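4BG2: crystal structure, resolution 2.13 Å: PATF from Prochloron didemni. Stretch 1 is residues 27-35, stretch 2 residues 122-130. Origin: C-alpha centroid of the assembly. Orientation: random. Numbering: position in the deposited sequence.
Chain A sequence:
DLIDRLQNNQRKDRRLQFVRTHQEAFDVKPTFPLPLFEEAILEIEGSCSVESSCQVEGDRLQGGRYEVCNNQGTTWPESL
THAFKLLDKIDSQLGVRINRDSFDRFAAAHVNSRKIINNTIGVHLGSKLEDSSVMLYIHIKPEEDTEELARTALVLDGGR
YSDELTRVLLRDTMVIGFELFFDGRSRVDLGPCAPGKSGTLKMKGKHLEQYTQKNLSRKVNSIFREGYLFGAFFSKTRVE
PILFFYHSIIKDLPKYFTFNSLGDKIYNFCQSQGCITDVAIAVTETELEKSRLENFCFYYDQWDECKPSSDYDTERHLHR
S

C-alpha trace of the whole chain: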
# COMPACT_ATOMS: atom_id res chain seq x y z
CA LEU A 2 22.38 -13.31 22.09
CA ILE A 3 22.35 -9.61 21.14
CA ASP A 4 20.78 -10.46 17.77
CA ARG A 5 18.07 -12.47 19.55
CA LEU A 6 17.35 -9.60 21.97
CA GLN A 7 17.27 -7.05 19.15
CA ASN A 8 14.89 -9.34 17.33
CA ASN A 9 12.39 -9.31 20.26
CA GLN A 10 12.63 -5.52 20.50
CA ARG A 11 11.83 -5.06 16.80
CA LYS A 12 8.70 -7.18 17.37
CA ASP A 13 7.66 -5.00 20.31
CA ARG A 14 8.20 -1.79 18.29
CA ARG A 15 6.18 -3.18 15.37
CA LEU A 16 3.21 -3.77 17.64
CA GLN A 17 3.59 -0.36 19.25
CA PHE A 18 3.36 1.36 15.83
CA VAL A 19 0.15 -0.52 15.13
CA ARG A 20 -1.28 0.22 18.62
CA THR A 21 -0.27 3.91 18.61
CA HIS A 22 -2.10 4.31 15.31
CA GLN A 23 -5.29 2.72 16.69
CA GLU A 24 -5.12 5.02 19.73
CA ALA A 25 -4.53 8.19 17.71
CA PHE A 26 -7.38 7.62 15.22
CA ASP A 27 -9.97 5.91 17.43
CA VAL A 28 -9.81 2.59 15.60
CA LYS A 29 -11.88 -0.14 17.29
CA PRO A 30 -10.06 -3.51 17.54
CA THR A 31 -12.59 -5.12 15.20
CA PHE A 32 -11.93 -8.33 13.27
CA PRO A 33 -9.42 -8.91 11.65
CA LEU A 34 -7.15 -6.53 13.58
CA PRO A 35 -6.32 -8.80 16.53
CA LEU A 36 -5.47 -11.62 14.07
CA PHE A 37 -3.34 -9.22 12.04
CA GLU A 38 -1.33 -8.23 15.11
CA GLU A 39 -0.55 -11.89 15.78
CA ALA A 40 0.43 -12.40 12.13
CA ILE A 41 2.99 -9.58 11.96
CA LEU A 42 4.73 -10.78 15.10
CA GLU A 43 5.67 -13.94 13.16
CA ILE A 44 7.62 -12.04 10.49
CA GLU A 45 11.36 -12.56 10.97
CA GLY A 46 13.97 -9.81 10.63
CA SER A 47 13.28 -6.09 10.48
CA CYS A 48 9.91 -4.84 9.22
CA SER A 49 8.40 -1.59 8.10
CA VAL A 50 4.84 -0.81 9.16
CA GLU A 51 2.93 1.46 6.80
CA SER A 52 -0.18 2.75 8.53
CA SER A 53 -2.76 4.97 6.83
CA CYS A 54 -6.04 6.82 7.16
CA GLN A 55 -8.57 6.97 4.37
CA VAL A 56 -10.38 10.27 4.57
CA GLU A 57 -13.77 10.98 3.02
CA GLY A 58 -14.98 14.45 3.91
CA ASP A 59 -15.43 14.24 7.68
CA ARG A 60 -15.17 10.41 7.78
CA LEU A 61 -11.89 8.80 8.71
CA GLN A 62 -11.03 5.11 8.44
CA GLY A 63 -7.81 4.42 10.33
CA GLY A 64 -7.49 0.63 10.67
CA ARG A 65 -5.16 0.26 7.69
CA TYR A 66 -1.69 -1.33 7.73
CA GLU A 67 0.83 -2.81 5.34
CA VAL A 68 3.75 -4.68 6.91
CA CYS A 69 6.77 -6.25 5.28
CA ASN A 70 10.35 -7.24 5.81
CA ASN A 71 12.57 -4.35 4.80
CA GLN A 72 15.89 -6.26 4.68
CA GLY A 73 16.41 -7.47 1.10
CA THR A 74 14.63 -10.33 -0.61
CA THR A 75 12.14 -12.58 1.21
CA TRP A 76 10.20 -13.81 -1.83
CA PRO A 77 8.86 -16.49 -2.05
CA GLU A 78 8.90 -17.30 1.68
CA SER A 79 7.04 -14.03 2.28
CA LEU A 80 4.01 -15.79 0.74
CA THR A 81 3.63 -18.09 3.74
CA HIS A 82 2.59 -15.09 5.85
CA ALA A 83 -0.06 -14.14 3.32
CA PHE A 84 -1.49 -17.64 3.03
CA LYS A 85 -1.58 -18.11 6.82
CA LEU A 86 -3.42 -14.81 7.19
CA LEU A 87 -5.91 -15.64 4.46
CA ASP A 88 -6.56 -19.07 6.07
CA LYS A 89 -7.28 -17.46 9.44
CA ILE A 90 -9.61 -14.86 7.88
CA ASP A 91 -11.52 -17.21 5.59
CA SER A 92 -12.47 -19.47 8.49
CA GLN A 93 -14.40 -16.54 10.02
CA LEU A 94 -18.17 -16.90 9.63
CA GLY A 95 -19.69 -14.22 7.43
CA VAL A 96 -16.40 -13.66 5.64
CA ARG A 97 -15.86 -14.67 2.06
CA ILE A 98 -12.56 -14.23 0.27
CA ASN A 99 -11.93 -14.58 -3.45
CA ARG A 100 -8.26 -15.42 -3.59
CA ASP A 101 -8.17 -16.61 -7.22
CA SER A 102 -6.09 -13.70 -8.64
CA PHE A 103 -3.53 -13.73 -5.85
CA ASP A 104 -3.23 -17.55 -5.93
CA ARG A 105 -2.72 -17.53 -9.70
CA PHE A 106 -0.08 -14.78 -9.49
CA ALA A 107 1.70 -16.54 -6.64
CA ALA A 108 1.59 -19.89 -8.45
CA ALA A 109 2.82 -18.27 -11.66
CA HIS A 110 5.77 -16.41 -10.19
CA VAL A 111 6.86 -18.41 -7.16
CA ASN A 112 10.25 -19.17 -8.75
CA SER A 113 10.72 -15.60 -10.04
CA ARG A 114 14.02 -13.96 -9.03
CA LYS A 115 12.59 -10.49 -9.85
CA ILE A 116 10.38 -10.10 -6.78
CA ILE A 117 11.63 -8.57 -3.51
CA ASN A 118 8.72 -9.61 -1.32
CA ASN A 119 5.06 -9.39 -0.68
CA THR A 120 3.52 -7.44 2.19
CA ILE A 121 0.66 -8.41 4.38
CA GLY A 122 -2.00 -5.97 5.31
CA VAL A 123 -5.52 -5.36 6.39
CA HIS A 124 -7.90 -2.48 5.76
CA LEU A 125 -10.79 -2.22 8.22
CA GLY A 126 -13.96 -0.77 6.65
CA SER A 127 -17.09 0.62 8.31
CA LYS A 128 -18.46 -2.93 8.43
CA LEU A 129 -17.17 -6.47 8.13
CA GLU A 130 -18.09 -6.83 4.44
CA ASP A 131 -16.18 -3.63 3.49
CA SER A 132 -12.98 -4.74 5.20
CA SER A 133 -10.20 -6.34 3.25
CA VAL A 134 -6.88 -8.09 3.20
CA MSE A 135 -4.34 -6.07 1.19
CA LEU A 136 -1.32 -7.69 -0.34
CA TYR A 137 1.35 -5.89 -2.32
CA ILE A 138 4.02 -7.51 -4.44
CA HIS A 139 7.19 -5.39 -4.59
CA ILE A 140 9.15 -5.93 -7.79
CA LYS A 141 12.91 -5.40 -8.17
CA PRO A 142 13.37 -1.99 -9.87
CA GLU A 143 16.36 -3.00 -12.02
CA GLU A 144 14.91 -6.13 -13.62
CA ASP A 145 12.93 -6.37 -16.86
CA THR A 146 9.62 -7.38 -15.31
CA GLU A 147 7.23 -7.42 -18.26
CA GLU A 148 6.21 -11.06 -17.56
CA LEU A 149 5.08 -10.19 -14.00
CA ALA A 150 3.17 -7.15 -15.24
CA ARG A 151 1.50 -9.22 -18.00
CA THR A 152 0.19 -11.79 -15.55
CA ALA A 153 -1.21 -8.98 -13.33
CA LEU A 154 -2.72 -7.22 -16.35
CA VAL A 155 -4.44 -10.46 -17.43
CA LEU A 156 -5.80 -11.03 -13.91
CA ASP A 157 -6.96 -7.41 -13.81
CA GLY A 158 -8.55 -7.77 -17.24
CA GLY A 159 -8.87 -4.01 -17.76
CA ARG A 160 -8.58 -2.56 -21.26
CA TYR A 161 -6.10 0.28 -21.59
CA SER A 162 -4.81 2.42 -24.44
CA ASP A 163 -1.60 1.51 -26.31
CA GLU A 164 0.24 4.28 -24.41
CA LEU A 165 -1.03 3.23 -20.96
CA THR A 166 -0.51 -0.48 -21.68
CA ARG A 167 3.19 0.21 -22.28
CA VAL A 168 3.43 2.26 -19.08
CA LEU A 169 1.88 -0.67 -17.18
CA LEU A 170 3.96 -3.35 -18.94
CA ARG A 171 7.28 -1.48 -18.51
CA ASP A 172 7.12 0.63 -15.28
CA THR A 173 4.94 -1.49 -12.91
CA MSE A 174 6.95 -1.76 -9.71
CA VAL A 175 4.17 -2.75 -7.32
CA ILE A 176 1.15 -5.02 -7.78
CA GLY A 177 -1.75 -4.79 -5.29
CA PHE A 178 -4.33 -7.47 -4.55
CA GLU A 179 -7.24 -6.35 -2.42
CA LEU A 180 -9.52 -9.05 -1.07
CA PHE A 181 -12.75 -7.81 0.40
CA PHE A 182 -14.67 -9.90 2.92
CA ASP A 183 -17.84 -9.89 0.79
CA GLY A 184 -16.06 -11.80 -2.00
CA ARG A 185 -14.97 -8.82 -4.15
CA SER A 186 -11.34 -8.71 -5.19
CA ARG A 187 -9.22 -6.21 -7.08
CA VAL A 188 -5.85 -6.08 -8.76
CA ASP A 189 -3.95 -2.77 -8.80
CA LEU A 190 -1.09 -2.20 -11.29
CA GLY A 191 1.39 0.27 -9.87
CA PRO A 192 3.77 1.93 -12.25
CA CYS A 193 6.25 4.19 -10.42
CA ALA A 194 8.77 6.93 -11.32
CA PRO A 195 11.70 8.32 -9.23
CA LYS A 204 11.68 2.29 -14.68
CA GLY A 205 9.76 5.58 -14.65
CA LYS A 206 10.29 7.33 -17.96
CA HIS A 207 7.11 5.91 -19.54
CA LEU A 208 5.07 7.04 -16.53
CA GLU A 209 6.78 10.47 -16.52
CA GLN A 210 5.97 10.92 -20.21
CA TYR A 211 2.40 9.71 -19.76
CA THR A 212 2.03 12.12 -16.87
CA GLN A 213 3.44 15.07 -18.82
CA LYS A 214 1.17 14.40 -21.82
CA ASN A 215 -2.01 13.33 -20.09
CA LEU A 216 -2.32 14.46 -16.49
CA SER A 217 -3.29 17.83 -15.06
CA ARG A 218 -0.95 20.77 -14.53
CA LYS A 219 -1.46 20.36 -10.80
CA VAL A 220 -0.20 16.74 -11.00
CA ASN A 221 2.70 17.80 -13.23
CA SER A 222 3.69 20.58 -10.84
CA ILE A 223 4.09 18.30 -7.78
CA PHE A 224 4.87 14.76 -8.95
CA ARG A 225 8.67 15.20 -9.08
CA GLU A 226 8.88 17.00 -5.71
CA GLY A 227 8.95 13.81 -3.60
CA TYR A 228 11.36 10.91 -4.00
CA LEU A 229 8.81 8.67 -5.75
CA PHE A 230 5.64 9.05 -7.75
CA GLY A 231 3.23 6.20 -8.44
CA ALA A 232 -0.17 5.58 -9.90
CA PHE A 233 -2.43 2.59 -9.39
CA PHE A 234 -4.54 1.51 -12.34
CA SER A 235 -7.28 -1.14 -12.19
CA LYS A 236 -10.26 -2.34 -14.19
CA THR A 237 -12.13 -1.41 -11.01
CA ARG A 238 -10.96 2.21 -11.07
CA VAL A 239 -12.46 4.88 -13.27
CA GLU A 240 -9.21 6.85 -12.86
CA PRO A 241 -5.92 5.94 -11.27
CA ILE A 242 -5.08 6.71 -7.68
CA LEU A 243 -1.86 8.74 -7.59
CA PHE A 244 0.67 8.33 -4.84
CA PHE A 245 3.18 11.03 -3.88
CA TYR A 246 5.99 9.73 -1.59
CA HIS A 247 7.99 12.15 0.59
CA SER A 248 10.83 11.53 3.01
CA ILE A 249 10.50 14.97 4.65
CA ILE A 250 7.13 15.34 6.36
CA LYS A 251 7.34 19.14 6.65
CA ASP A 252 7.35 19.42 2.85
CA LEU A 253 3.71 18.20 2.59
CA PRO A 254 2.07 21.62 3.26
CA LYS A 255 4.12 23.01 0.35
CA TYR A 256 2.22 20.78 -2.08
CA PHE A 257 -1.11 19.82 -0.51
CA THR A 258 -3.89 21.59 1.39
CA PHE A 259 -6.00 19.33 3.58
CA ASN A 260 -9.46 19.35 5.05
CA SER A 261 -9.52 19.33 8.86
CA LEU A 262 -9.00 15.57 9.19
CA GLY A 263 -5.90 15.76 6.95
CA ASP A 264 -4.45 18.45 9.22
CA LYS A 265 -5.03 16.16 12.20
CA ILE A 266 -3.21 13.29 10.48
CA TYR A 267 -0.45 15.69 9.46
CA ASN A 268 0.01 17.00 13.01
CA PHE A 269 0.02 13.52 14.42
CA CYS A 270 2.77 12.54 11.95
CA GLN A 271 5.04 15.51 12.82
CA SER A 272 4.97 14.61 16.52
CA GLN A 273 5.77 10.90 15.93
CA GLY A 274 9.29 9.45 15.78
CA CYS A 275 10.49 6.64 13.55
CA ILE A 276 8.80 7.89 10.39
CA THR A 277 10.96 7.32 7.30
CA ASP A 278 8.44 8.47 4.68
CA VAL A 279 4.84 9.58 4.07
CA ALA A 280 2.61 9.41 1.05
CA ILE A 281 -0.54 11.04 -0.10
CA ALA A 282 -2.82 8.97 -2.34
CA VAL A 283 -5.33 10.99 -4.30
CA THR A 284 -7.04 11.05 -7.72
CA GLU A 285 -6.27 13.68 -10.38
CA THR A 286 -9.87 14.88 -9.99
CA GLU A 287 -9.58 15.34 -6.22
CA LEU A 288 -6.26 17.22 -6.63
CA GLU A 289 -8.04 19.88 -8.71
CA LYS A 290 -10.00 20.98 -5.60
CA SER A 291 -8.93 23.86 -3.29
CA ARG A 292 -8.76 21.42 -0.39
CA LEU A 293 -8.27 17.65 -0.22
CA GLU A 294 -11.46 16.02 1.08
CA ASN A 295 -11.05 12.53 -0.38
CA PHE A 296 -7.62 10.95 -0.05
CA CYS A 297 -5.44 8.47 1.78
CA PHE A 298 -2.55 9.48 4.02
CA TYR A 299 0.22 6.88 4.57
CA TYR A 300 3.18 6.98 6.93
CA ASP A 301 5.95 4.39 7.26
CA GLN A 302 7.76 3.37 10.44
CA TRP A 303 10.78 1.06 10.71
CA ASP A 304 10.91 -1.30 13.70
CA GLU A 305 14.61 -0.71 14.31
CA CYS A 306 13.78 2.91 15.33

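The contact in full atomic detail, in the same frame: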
# COMPACT_ATOMS: atom_id res chain seq x y z
N ASP A 27 -8.77 6.54 16.89
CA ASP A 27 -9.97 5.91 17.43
C ASP A 27 -10.41 4.68 16.64
O ASP A 27 -11.58 4.53 16.34
CB ASP A 27 -11.12 6.92 17.52
CG ASP A 27 -10.79 8.10 18.44
OD1 ASP A 27 -9.59 8.38 18.65
OD2 ASP A 27 -11.74 8.77 18.93
N VAL A 28 -9.48 3.79 16.33
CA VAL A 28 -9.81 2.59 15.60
C VAL A 28 -10.25 1.54 16.64
O VAL A 28 -9.58 1.32 17.62
CB VAL A 28 -8.59 2.07 14.83
CG1 VAL A 28 -8.95 0.84 14.02
CG2 VAL A 28 -8.01 3.17 13.95
N LYS A 29 -11.42 0.95 16.45
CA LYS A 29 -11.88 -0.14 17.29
C LYS A 29 -11.13 -1.41 16.88
O LYS A 29 -10.84 -1.61 15.69
CB LYS A 29 -13.40 -0.32 17.14
CG LYS A 29 -14.23 0.91 17.52
CD LYS A 29 -13.81 1.48 18.88
CE LYS A 29 -14.65 2.67 19.33
NZ LYS A 29 -13.94 3.96 19.12
N PRO A 30 -10.79 -2.27 17.85
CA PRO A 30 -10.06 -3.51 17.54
C PRO A 30 -10.97 -4.59 16.96
O PRO A 30 -11.05 -5.69 17.48
CB PRO A 30 -9.47 -3.92 18.89
CG PRO A 30 -10.44 -3.39 19.89
CD PRO A 30 -10.99 -2.11 19.31
N THR A 31 -11.66 -4.24 15.88
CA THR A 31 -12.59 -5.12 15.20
C THR A 31 -11.82 -6.15 14.35
O THR A 31 -10.74 -5.86 13.84
CB THR A 31 -13.49 -4.26 14.29
OG1 THR A 31 -14.11 -3.24 15.08
CG2 THR A 31 -14.56 -5.08 13.59
N PHE A 32 -12.39 -7.34 14.22
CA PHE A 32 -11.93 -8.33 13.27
C PHE A 32 -11.62 -7.63 11.95
O PHE A 32 -12.44 -6.84 11.47
CB PHE A 32 -13.02 -9.37 13.03
CG PHE A 32 -12.60 -10.48 12.14
CD1 PHE A 32 -12.73 -10.40 10.77
CD2 PHE A 32 -12.02 -11.61 12.69
CE1 PHE A 32 -12.29 -11.43 9.94
CE2 PHE A 32 -11.59 -12.64 11.88
CZ PHE A 32 -11.72 -12.56 10.51
N PRO A 33 -10.46 -7.93 11.33
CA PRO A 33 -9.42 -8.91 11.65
C PRO A 33 -8.17 -8.32 12.32
O PRO A 33 -7.09 -8.94 12.28
CB PRO A 33 -9.04 -9.42 10.27
CG PRO A 33 -9.10 -8.17 9.44
CD PRO A 33 -10.18 -7.30 10.03
N LEU A 34 -8.31 -7.20 13.00
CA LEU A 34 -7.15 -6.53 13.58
C LEU A 34 -6.39 -7.32 14.64
O LEU A 34 -5.17 -7.42 14.56
CB LEU A 34 -7.55 -5.15 14.09
CG LEU A 34 -6.47 -4.13 14.40
CD1 LEU A 34 -5.23 -4.26 13.52
CD2 LEU A 34 -7.08 -2.73 14.26
N PRO A 35 -7.08 -7.91 15.63
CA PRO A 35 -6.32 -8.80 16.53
C PRO A 35 -5.54 -9.91 15.83
O PRO A 35 -4.37 -10.14 16.17
CB PRO A 35 -7.41 -9.40 17.43
CG PRO A 35 -8.49 -8.37 17.45
CD PRO A 35 -8.48 -7.74 16.07
N GLY A 122 -1.28 -7.09 4.83
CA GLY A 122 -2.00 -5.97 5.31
C GLY A 122 -3.46 -6.22 5.43
O GLY A 122 -3.99 -7.17 4.83
N VAL A 123 -4.10 -5.37 6.22
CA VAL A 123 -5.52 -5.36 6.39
C VAL A 123 -6.01 -3.91 6.33
O VAL A 123 -5.37 -3.01 6.88
CB VAL A 123 -5.99 -5.97 7.73
CG1 VAL A 123 -5.76 -7.46 7.74
CG2 VAL A 123 -5.33 -5.32 8.94
N HIS A 124 -7.17 -3.73 5.72
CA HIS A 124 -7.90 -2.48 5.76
C HIS A 124 -9.28 -2.73 6.35
O HIS A 124 -10.14 -3.36 5.72
CB HIS A 124 -8.04 -1.87 4.35
CG HIS A 124 -6.73 -1.58 3.68
ND1 HIS A 124 -6.64 -1.31 2.33
CD2 HIS A 124 -5.47 -1.51 4.15
CE1 HIS A 124 -5.38 -1.06 2.01
NE2 HIS A 124 -4.64 -1.22 3.09
N LEU A 125 -9.49 -2.21 7.55
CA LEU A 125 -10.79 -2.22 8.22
C LEU A 125 -11.72 -1.24 7.51
O LEU A 125 -11.33 -0.11 7.29
CB LEU A 125 -10.64 -1.77 9.68
CG LEU A 125 -11.45 -2.37 10.83
CD1 LEU A 125 -11.74 -3.84 10.59
CD2 LEU A 125 -10.72 -2.17 12.16
N GLY A 126 -12.93 -1.67 7.16
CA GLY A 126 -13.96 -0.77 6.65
C GLY A 126 -14.95 -0.43 7.74
O GLY A 126 -14.79 -0.84 8.89
N SER A 127 -16.02 0.27 7.37
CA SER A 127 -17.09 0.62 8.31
C SER A 127 -17.86 -0.60 8.81
O SER A 127 -18.44 -0.56 9.90
CB SER A 127 -18.07 1.58 7.65
OG SER A 127 -18.55 1.01 6.45
N LYS A 128 -17.86 -1.66 8.02
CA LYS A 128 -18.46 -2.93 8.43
C LYS A 128 -17.65 -4.09 7.91
O LYS A 128 -16.79 -3.91 7.05
CB LYS A 128 -19.91 -3.02 7.96
CG LYS A 128 -20.14 -2.58 6.53
CD LYS A 128 -21.61 -2.51 6.24
CE LYS A 128 -21.91 -1.80 4.94
NZ LYS A 128 -21.27 -2.48 3.79
N LEU A 129 -17.92 -5.26 8.46
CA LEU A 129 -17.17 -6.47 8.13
C LEU A 129 -16.98 -6.67 6.61
O LEU A 129 -15.88 -6.86 6.14
CB LEU A 129 -17.86 -7.70 8.76
CG LEU A 129 -17.19 -9.06 8.55
CD1 LEU A 129 -15.80 -9.08 9.15
CD2 LEU A 129 -18.05 -10.15 9.18
N GLU A 130 -18.07 -6.55 5.86
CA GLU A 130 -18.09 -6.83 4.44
C GLU A 130 -17.31 -5.81 3.60
O GLU A 130 -16.92 -6.12 2.49
CB GLU A 130 -19.54 -6.94 3.94
CG GLU A 130 -20.31 -8.10 4.59
CD GLU A 130 -20.80 -7.82 6.03
OE1 GLU A 130 -20.73 -6.64 6.48
OE2 GLU A 130 -21.26 -8.78 6.71

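Contact between residues 27-35 and 122-130 of PATF, two segments at least 90 residues apart in sequence wherever they touch. The interface is small, burying 350 Å² over both sides, and no hydrogen bond crosses it; it is held by packing of apolar groups, most of them gathered around Leu 125. Stretch 1 is a loop that runs into a helix beginning at Leu 34. Stretch 2 leaves a strand after His 124 and reaches a 3-10 segment at Leu 129.

Asp 27 lies out of reach, and the contact begins at Val 28. Its side chain (chi1 t) leaves the backbone sideways to stretch 2, yet CG1 comes within 4.0 Å of Leu 125 CD2. Lys 29 takes part through its backbone: its O lies 3.6 Å from Leu 125 CD2, a van der Waals approach of a carbonyl to a methyl, while the end of the side chain leads away. The same carbonyl accepts a weak hydrogen bond from Thr 31 N (N to O of Lys 29, 2.8 Å), closing a tight bend in the chain. Pro 30, between them, points away and makes no contact.

Thr 31 directs its CA-to-CB bond toward stretch 2; its CB stands 4.1 Å from Leu 125 CD2 and its O 4.0 Å from Leu 125 CD1. That carbonyl O receives a hydrogen bond from Leu 34 N at 2.9 Å, so the backbone is already turning as the helix approaches. Phe 32 makes two different contacts. Its carbonyl O comes to 3.2 Å from Leu 125 CD1, the closest approach in the interface, with a methyl carbon rather than a polar donor as the partner. Its ring (chi1 t, chi2 -88°) meets Leu 129 obliquely, CD1 of Phe 32 lying 3.7 Å from CD1 of Leu 129. Although the CA-to-CB bond of Leu 129 is sideways, the end of its side chain comes nearer and bridges a CA separation of 7.6 Å between Phe 32 and Leu 129.

Pro 33 follows a cis peptide bond and occupies the N-cap position of the helix. Its buried ring touches two residues of stretch 2: CG lies 3.8 Å from Val 123 CG1, and CD lies 3.8 Å from Leu 125 CD1. Val 123 and Leu 125 both point toward stretch 1, whereas His 124 between them points away and has its ring nitrogens hydrogen-bonded elsewhere in the structure. Leu 34, in the first turn of the helix, adds a looser contact, its CD2 4.2 Å from Leu 125 CD2. Pro 35 is beyond reach.

Leu 125 therefore forms the hub. With 109 Å² covered, it has the largest buried area of any residue here: CD2 approaches Val 28, Lys 29 and Leu 34, CD1 lies against the Phe 32 carbonyl and the Pro 33 ring, and Thr 31 reaches both methyls. Gly 126, Ser 127 and Lys 128 make no contact, leaving a gap before Leu 129 meets the Phe 32 ring.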